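Local structure of N-acetylglucosamine-specific lectin (Saxidomus purpuratus, 6A7T) at residues W89-R93 and R102-G106. The protein is a C-type lectin that recognises N-acetylated sugars such as N-acetylglucosamine without requiring calcium for carbohydrate binding. Sequence-based numbering, arbitrary orientation.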
loop_
_atom_site.group_PDB
_atom_site.type_symbol
_atom_site.label_atom_id
_atom_site.label_comp_id
_atom_site.label_asym_id
_atom_site.label_seq_id
_atom_site.Cartn_x
_atom_site.Cartn_y
_atom_site.Cartn_z
ATOM N N TRP B 89 -18.668 8.275 8.988
ATOM C CA TRP B 89 -17.556 7.517 9.592
ATOM C C TRP B 89 -16.884 6.603 8.554
ATOM O O TRP B 89 -17.541 5.940 7.743
ATOM C CB TRP B 89 -18.035 6.727 10.814
ATOM C CG TRP B 89 -18.644 7.563 11.902
ATOM C CD1 TRP B 89 -19.893 7.417 12.453
ATOM C CD2 TRP B 89 -18.035 8.679 12.579
ATOM N NE1 TRP B 89 -20.098 8.363 13.417
ATOM C CE2 TRP B 89 -19.002 9.184 13.480
ATOM C CE3 TRP B 89 -16.813 9.342 12.491
ATOM C CZ2 TRP B 89 -18.724 10.248 14.337
ATOM C CZ3 TRP B 89 -16.557 10.428 13.301
ATOM C CH2 TRP B 89 -17.502 10.864 14.240
ATOM N N ILE B 90 -15.552 6.539 8.683
ATOM C CA ILE B 90 -14.699 5.628 7.877
ATOM C C ILE B 90 -13.752 4.832 8.795
ATOM O O ILE B 90 -13.633 5.059 9.967
ATOM C CB ILE B 90 -13.967 6.423 6.794
ATOM C CG1 ILE B 90 -12.928 7.397 7.343
ATOM C CG2 ILE B 90 -14.973 7.153 5.872
ATOM C CD1 ILE B 90 -12.056 8.020 6.251
ATOM N N GLY B 91 -13.000 3.899 8.173
ATOM C CA GLY B 91 -12.341 2.856 8.940
ATOM C C GLY B 91 -10.937 3.220 9.397
ATOM O O GLY B 91 -9.991 2.389 9.212
ATOM N N ALA B 92 -10.762 4.358 10.041
ATOM C CA ALA B 92 -9.474 4.695 10.583
ATOM C C ALA B 92 -9.708 5.317 11.950
ATOM O O ALA B 92 -10.732 5.996 12.138
ATOM C CB ALA B 92 -8.750 5.635 9.673
ATOM N N ARG B 93 -8.803 5.007 12.887
ATOM C CA ARG B 93 -8.758 5.669 14.155
ATOM C C ARG B 93 -7.327 5.643 14.693
ATOM O O ARG B 93 -6.432 5.041 14.117
ATOM C CB ARG B 93 -9.774 5.130 15.172
ATOM C CG ARG B 93 -9.446 3.815 15.851
ATOM C CD ARG B 93 -10.409 3.518 16.998
ATOM N NE ARG B 93 -10.378 4.344 18.206
ATOM C CZ ARG B 93 -11.328 4.310 19.155
ATOM N NH1 ARG B 93 -12.290 3.399 19.110
ATOM N NH2 ARG B 93 -11.301 5.158 20.161
ATOM N N ARG B 102 -4.103 5.205 11.412
ATOM C CA ARG B 102 -4.059 4.325 10.264
ATOM C C ARG B 102 -5.390 3.579 10.163
ATOM O O ARG B 102 -6.322 3.751 11.000
ATOM C CB ARG B 102 -2.819 3.431 10.417
ATOM C CG ARG B 102 -2.897 2.487 11.606
ATOM C CD ARG B 102 -1.725 1.528 11.681
ATOM N NE ARG B 102 -0.437 2.199 11.683
ATOM C CZ ARG B 102 0.707 1.580 11.413
ATOM N NH1 ARG B 102 0.671 0.349 10.929
ATOM N NH2 ARG B 102 1.862 2.204 11.607
ATOM N N TRP B 103 -5.499 2.701 9.164
ATOM C CA TRP B 103 -6.677 1.963 8.931
ATOM C C TRP B 103 -6.841 0.903 10.012
ATOM O O TRP B 103 -5.862 0.473 10.594
ATOM C CB TRP B 103 -6.706 1.344 7.528
ATOM C CG TRP B 103 -6.523 2.369 6.454
ATOM C CD1 TRP B 103 -5.484 2.466 5.573
ATOM C CD2 TRP B 103 -7.425 3.437 6.101
ATOM N NE1 TRP B 103 -5.660 3.533 4.719
ATOM C CE2 TRP B 103 -6.850 4.151 5.037
ATOM C CE3 TRP B 103 -8.650 3.875 6.616
ATOM C CZ2 TRP B 103 -7.424 5.287 4.474
ATOM C CZ3 TRP B 103 -9.231 4.976 6.036
ATOM C CH2 TRP B 103 -8.634 5.681 5.006
ATOM N N ILE B 104 -8.084 0.470 10.235
ATOM C CA ILE B 104 -8.416 -0.394 11.362
ATOM C C ILE B 104 -7.890 -1.821 11.160
ATOM O O ILE B 104 -7.835 -2.592 12.154
ATOM C CB ILE B 104 -9.925 -0.357 11.654
ATOM C CG1 ILE B 104 -10.756 -0.757 10.437
ATOM C CG2 ILE B 104 -10.310 1.015 12.183
ATOM C CD1 ILE B 104 -12.211 -0.981 10.730
ATOM N N ASP B 105 -7.435 -2.129 9.939
ATOM C CA ASP B 105 -6.798 -3.411 9.639
ATOM C C ASP B 105 -5.331 -3.370 10.041
ATOM O O ASP B 105 -4.636 -4.353 9.844
ATOM C CB ASP B 105 -6.945 -3.800 8.173
ATOM C CG ASP B 105 -6.247 -2.898 7.149
ATOM O OD1 ASP B 105 -5.811 -1.803 7.508
ATOM O OD2 ASP B 105 -6.212 -3.298 5.955
ATOM N N GLY B 106 -4.854 -2.234 10.534
ATOM C CA GLY B 106 -3.450 -2.087 10.907
ATOM C C GLY B 106 -2.572 -1.591 9.769
ATOM O O GLY B 106 -1.353 -1.397 9.992
#
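Gly91 O is the focus of the contact between 89-93, on strand 87-95, and 102-106, which ends the hairpin partner strand 100-103 and leaves it in a type I turn. Ile104 N donates to it over 2.9 Å, with an N-H...O angle of 139° and the donor tilted 28° from the carbonyl plane. The same oxygen takes a CA-H...O contact from Trp103 and lies at the edge of the Trp103 ring, 3.3 Å from CE3, while CG1 and CG2 of Ile104 also pack against it. The inverse gamma turn centred on Gly91 marks a corner of the chain.

The close packing lies around Trp103. Its CG sits beside the backbone N and anti to the carbonyl carbon (chi1 -55°), and its benzo edge comes back to the other strand although the bond from CA to CB points away overall. Ala92 CB meets CE3 obliquely at 3.5 Å; Ile90 CD1 reaches CZ3 more loosely, at 4.2 Å, near the ring plane. Phe109 and Trp138 add edge-to-face contacts, and Thr65, a calcium ligand, touches the indole.

Toward Arg93 and Arg102 the pairing is looser: Arg93 N to Arg102 O is a weak bond of 3.4 Å, and both residues are partly exposed. Arg93 pairs with Glu50 on helix 49-58, Arg102 NE with Asp100 on its own strand. Arg102 NH1 also donates to Gly106 O at 2.8 Å, nearly in the guanidinium plane. The chemistry thus implies, within these segments, one short but bent backbone bond and one weak one, beside an aromatic cluster next to the calcium site.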